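Spydx (Streptococcus pyogenes, PDB 2J43) binds alpha-glucans such as host lung glycogen through two family 41 carbohydrate-binding modules, the part of a probable cell-wall-attached pullulanase contained in this fragment. Local coordinates at residues F172-K177 with V202-T207; T141-G146 with D182-Q187. All coordinates share one frame; numbering follows the deposited sequence.

Interaction 1 of 2, residues F172-K177 with V202-T207; sequences FLILDK and VFVKDT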
loop_
_atom_site.group_PDB
_atom_site.type_symbol
_atom_site.label_atom_id
_atom_site.label_comp_id
_atom_site.label_asym_id
_atom_site.label_seq_id
_atom_site.Cartn_x
_atom_site.Cartn_y
_atom_site.Cartn_z
ATOM N N PHE A 172 0.669 17.541 9.299
ATOM C CA PHE A 172 1.532 18.008 8.235
ATOM C C PHE A 172 0.783 18.889 7.244
ATOM O O PHE A 172 -0.443 19.011 7.234
ATOM C CB PHE A 172 2.219 16.812 7.537
ATOM C CG PHE A 172 1.295 15.877 6.818
ATOM C CD1 PHE A 172 1.008 16.025 5.446
ATOM C CD2 PHE A 172 0.699 14.839 7.486
ATOM C CE1 PHE A 172 0.161 15.129 4.810
ATOM C CE2 PHE A 172 -0.127 13.934 6.801
ATOM C CZ PHE A 172 -0.377 14.108 5.485
ATOM N N LEU A 173 1.558 19.560 6.387
ATOM C CA LEU A 173 0.985 20.395 5.366
ATOM C C LEU A 173 1.876 20.373 4.166
ATOM O O LEU A 173 3.074 20.299 4.307
ATOM C CB LEU A 173 0.808 21.832 5.868
ATOM C CG LEU A 173 -0.168 22.687 5.080
ATOM C CD1 LEU A 173 -1.600 22.168 4.958
ATOM C CD2 LEU A 173 -0.216 24.152 5.622
ATOM N N ILE A 174 1.303 20.402 2.984
ATOM C CA ILE A 174 2.140 20.487 1.771
ATOM C C ILE A 174 2.308 21.960 1.407
ATOM O O ILE A 174 1.301 22.695 1.251
ATOM C CB ILE A 174 1.530 19.746 0.585
ATOM C CG1 ILE A 174 1.124 18.319 0.941
ATOM C CG2 ILE A 174 2.504 19.733 -0.615
ATOM C CD1 ILE A 174 2.271 17.447 1.459
ATOM N N LEU A 175 3.556 22.377 1.228
ATOM C CA LEU A 175 3.909 23.768 0.920
ATOM C C LEU A 175 4.470 23.935 -0.464
ATOM O O LEU A 175 5.103 23.017 -1.014
ATOM C CB LEU A 175 4.968 24.258 1.905
ATOM C CG LEU A 175 4.699 24.048 3.393
ATOM C CD1 LEU A 175 5.811 24.719 4.235
ATOM C CD2 LEU A 175 3.311 24.561 3.735
ATOM N N ASP A 176 4.224 25.103 -1.044
ATOM C CA ASP A 176 4.877 25.489 -2.268
ATOM C C ASP A 176 5.794 26.671 -1.990
ATOM O O ASP A 176 5.351 27.790 -1.846
ATOM C CB ASP A 176 3.815 25.806 -3.321
ATOM C CG ASP A 176 4.410 26.158 -4.656
ATOM O OD1 ASP A 176 5.647 26.363 -4.729
ATOM O OD2 ASP A 176 3.673 26.276 -5.679
ATOM N N LYS A 177 7.082 26.396 -1.889
ATOM C CA LYS A 177 8.074 27.422 -1.509
ATOM C C LYS A 177 8.336 28.465 -2.605
ATOM O O LYS A 177 9.029 29.442 -2.329
ATOM C CB LYS A 177 9.373 26.771 -1.152
ATOM C CG LYS A 177 9.272 25.759 -0.004
ATOM C CD LYS A 177 10.609 25.283 0.511
ATOM C CE LYS A 177 11.486 24.679 -0.581
ATOM N NZ LYS A 177 12.821 24.210 -0.094
ATOM N N VAL A 202 0.685 7.092 3.985
ATOM C CA VAL A 202 -0.479 7.871 3.686
ATOM C C VAL A 202 -0.349 8.577 2.358
ATOM O O VAL A 202 0.740 8.681 1.754
ATOM C CB VAL A 202 -0.841 8.847 4.827
ATOM C CG1 VAL A 202 -1.111 8.091 6.139
ATOM C CG2 VAL A 202 0.226 9.894 5.011
ATOM N N PHE A 203 -1.480 9.072 1.866
ATOM C CA PHE A 203 -1.594 9.537 0.515
ATOM C C PHE A 203 -2.422 10.790 0.506
ATOM O O PHE A 203 -3.543 10.814 1.032
ATOM C CB PHE A 203 -2.243 8.464 -0.372
ATOM C CG PHE A 203 -1.526 7.161 -0.295
ATOM C CD1 PHE A 203 -0.603 6.816 -1.238
ATOM C CD2 PHE A 203 -1.722 6.316 0.774
ATOM C CE1 PHE A 203 0.140 5.619 -1.088
ATOM C CE2 PHE A 203 -1.018 5.133 0.904
ATOM C CZ PHE A 203 -0.080 4.796 -0.037
ATOM N N VAL A 204 -1.838 11.861 -0.022
ATOM C CA VAL A 204 -2.536 13.136 -0.249
ATOM C C VAL A 204 -2.338 13.599 -1.664
ATOM O O VAL A 204 -1.423 13.145 -2.365
ATOM C CB VAL A 204 -2.113 14.265 0.760
ATOM C CG1 VAL A 204 -2.693 13.989 2.165
ATOM C CG2 VAL A 204 -0.652 14.419 0.791
ATOM N N LYS A 205 -3.255 14.432 -2.164
ATOM C CA LYS A 205 -3.183 14.865 -3.533
ATOM C C LYS A 205 -3.706 16.291 -3.771
ATOM O O LYS A 205 -4.575 16.739 -3.025
ATOM C CB LYS A 205 -4.018 13.926 -4.429
ATOM C CG LYS A 205 -5.473 13.750 -4.022
ATOM C CD LYS A 205 -6.203 12.849 -5.071
ATOM C CE LYS A 205 -7.634 12.585 -4.718
ATOM N NZ LYS A 205 -8.536 13.797 -4.805
ATOM N N ASP A 206 -3.140 16.954 -4.777
ATOM C CA ASP A 206 -3.655 18.209 -5.304
ATOM C C ASP A 206 -3.935 19.218 -4.172
ATOM O O ASP A 206 -3.025 19.504 -3.362
ATOM C CB ASP A 206 -4.891 17.880 -6.189
ATOM C CG ASP A 206 -4.556 16.894 -7.293
ATOM O OD1 ASP A 206 -3.635 17.173 -8.072
ATOM O OD2 ASP A 206 -5.149 15.838 -7.435
ATOM N N THR A 207 -5.174 19.738 -4.089
ATOM C CA THR A 207 -5.599 20.621 -3.025
ATOM C C THR A 207 -6.669 20.007 -2.150
ATOM O O THR A 207 -7.409 20.689 -1.429
ATOM C CB THR A 207 -6.105 21.954 -3.566
ATOM O OG1 THR A 207 -7.125 21.730 -4.553
ATOM C CG2 THR A 207 -4.988 22.678 -4.308
#
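The Phe172 ring meets Val204 at its edge: methyl CG1 of Val204 lies near the ring plane, 4.0 Å from CZ. CG2 of Val202 comes to the same CZ corner obliquely, at 4.3 Å. Tyr191 packs against the ring from outside the two segments, their planes about 25° apart. With CG between the backbone N and the carbonyl carbon (chi1 65°), the phenyl reaches from its strand toward Val204, whose side chain comes from the opposite direction. Two residues on along its strand, Ile174 brings CD1 to the other methyl of the same Val204, CG2, at 4.3 Å. The strands 172-176 and 202-205 cross at -39° with axes 9.5 Å apart, too far for backbone pairing, so side chains must fill the gap. A long, flat phenylalanine bridges most of it, while the short beta-branched valines suit an extended backbone; Val204 uses both methyls, one toward Phe172 and one toward Ile174, while Val202 uses CG2. Ile116 and Val130 also touch the phenyl. With all four touching residues buried and no hydrogen bond across the contact, cohesion here rests on dispersion and the exclusion of water, as in the core between facing strands of a beta-sandwich.

Interaction 2 of 2, residues T141-G146 with D182-Q187; sequences TDWPNG and DAIKVQ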
loop_
_atom_site.group_PDB
_atom_site.type_symbol
_atom_site.label_atom_id
_atom_site.label_comp_id
_atom_site.label_asym_id
_atom_site.label_seq_id
_atom_site.Cartn_x
_atom_site.Cartn_y
_atom_site.Cartn_z
ATOM N N THR A 141 11.388 23.212 10.834
ATOM C CA THR A 141 11.716 24.572 11.297
ATOM C C THR A 141 11.909 25.525 10.140
ATOM O O THR A 141 11.955 25.123 8.941
ATOM C CB THR A 141 13.020 24.542 12.139
ATOM O OG1 THR A 141 14.089 24.018 11.332
ATOM C CG2 THR A 141 12.892 23.584 13.302
ATOM N N ASP A 142 11.918 26.813 10.472
ATOM C CA ASP A 142 12.180 27.892 9.505
ATOM C C ASP A 142 11.198 27.906 8.348
ATOM O O ASP A 142 11.545 27.791 7.173
ATOM C CB ASP A 142 13.651 27.869 9.015
ATOM C CG ASP A 142 14.637 27.942 10.172
ATOM O OD1 ASP A 142 14.616 28.947 10.921
ATOM O OD2 ASP A 142 15.413 27.012 10.469
ATOM N N TRP A 143 9.937 28.117 8.691
ATOM C CA TRP A 143 8.897 28.293 7.702
ATOM C C TRP A 143 9.284 29.151 6.498
ATOM O O TRP A 143 9.796 30.243 6.711
ATOM C CB TRP A 143 7.698 28.918 8.416
ATOM C CG TRP A 143 6.570 29.122 7.529
ATOM C CD1 TRP A 143 6.308 30.213 6.780
ATOM C CD2 TRP A 143 5.531 28.190 7.268
ATOM N NE1 TRP A 143 5.147 30.037 6.065
ATOM C CE2 TRP A 143 4.651 28.791 6.351
ATOM C CE3 TRP A 143 5.247 26.899 7.719
ATOM C CZ2 TRP A 143 3.513 28.145 5.876
ATOM C CZ3 TRP A 143 4.099 26.277 7.252
ATOM C CH2 TRP A 143 3.261 26.884 6.359
ATOM N N PRO A 144 9.029 28.741 5.247
ATOM C CA PRO A 144 8.407 27.481 4.850
ATOM C C PRO A 144 9.388 26.353 4.452
ATOM O O PRO A 144 9.000 25.510 3.616
ATOM C CB PRO A 144 7.639 27.922 3.607
ATOM C CG PRO A 144 8.665 28.833 2.907
ATOM C CD PRO A 144 9.299 29.581 4.052
ATOM N N ASN A 145 10.571 26.286 5.067
ATOM C CA ASN A 145 11.539 25.245 4.633
ATOM C C ASN A 145 11.305 23.830 5.231
ATOM O O ASN A 145 12.029 23.310 6.081
ATOM C CB ASN A 145 12.974 25.712 4.821
ATOM C CG ASN A 145 13.975 24.963 3.933
ATOM O OD1 ASN A 145 13.647 24.058 3.142
ATOM N ND2 ASN A 145 15.214 25.330 4.098
ATOM N N GLY A 146 10.327 23.160 4.696
ATOM C CA GLY A 146 10.045 21.826 5.183
ATOM C C GLY A 146 10.836 20.760 4.447
ATOM O O GLY A 146 11.823 21.030 3.796
ATOM N N ASP A 182 0.146 33.573 2.107
ATOM C CA ASP A 182 -0.803 32.477 2.372
ATOM C C ASP A 182 -0.759 31.420 1.267
ATOM O O ASP A 182 -0.992 30.222 1.542
ATOM C CB ASP A 182 -2.219 33.015 2.552
ATOM C CG ASP A 182 -2.437 33.680 3.920
ATOM O OD1 ASP A 182 -1.495 33.790 4.743
ATOM O OD2 ASP A 182 -3.562 34.107 4.263
ATOM N N ALA A 183 -0.381 31.840 0.049
ATOM C CA ALA A 183 -0.225 30.943 -1.111
ATOM C C ALA A 183 0.893 29.881 -0.979
ATOM O O ALA A 183 0.982 28.949 -1.778
ATOM C CB ALA A 183 -0.020 31.766 -2.375
ATOM N N ILE A 184 1.728 29.999 0.034
ATOM C CA ILE A 184 2.724 28.954 0.315
ATOM C C ILE A 184 1.982 27.673 0.720
ATOM O O ILE A 184 2.437 26.566 0.441
ATOM C CB ILE A 184 3.697 29.419 1.399
ATOM C CG1 ILE A 184 4.624 30.526 0.866
ATOM C CG2 ILE A 184 4.534 28.281 1.926
ATOM C CD1 ILE A 184 5.500 31.177 1.991
ATOM N N LYS A 185 0.855 27.810 1.412
ATOM C CA LYS A 185 0.058 26.600 1.738
ATOM C C LYS A 185 -0.692 26.116 0.493
ATOM O O LYS A 185 -1.504 26.842 -0.087
ATOM C CB LYS A 185 -0.934 26.910 2.839
ATOM C CG LYS A 185 -0.273 27.377 4.091
ATOM C CD LYS A 185 -1.344 27.650 5.173
ATOM C CE LYS A 185 -0.753 27.843 6.486
ATOM N NZ LYS A 185 -1.823 27.963 7.566
ATOM N N VAL A 186 -0.428 24.894 0.043
ATOM C CA VAL A 186 -1.027 24.419 -1.204
ATOM C C VAL A 186 -2.548 24.390 -1.046
ATOM O O VAL A 186 -3.286 24.757 -1.978
ATOM C CB VAL A 186 -0.448 23.061 -1.629
ATOM C CG1 VAL A 186 -1.244 22.463 -2.796
ATOM C CG2 VAL A 186 0.965 23.270 -2.054
ATOM N N GLN A 187 -2.979 23.965 0.103
ATOM C CA GLN A 187 -4.323 24.273 0.603
ATOM C C GLN A 187 -4.251 24.573 2.103
ATOM O O GLN A 187 -3.281 24.247 2.774
ATOM C CB GLN A 187 -5.285 23.125 0.230
ATOM C CG GLN A 187 -4.918 21.748 0.780
ATOM C CD GLN A 187 -5.158 21.622 2.253
ATOM O OE1 GLN A 187 -4.309 21.117 3.017
ATOM N NE2 GLN A 187 -6.337 22.075 2.685
#
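Trp143 and Ile184 pass alongside each other in opposite directions, the indole bringing CZ2 to within 4.1 Å of the isoleucine methyl CG2. With CG anti to the backbone N (chi1 -179°), the tryptophan stretches out beyond its loop toward residues 182-187. The Lys185 and Trp143 side chains cross at about a right angle; the extended lysine chain places CE 4.1 Å from CH2 of Trp143, oblique to the ring, a contact of methylene with ring carbon that lets a charged residue line an apolar group at the surface. Pro144 also crosses Ile184 at roughly a right angle, and here the packing is closest: CB of Pro144 stands 3.5 Å from CG2 of Ile184, while CG of the proline meets CD1 at 4.0 Å. Isoleucine, branched at CB, can thus serve both neighbours with one methyl. The peptide before Pro144 is cis, folding the proline back and setting its CB over one face of the Trp143 ring, offset toward the rim. Asn145 then centres an inverse gamma turn. Trp131, on strand 128-134, meets Trp143 edge-to-face. The sequence Trp-Pro-Asn-Gly occurs in both modules of this fragment; here it forms a turn that packs on a 3-10 turn at one end of the beta-sandwich.

From the N terminus the segments come in the order 141-146, 172-177, 182-187, 202-207, so the two contacts cross rather than nest. Interaction 2 closes the longer loop, returning the chain to the 141-146 turn after strands 147-153, 156-162 and 170-176; interaction 1 then brings the last strand, 201-205, over 170-176. The segments 172-177 and 182-187 join the two contacts directly: probable backbone hydrogen bonds run from Asp176 N to Ile184 O and from Val186 N to Ile174 O, while Leu175 packs on Pro144. Strand 170-176 therefore serves both, one side facing the buried interior, the other the loops at the end of the second module.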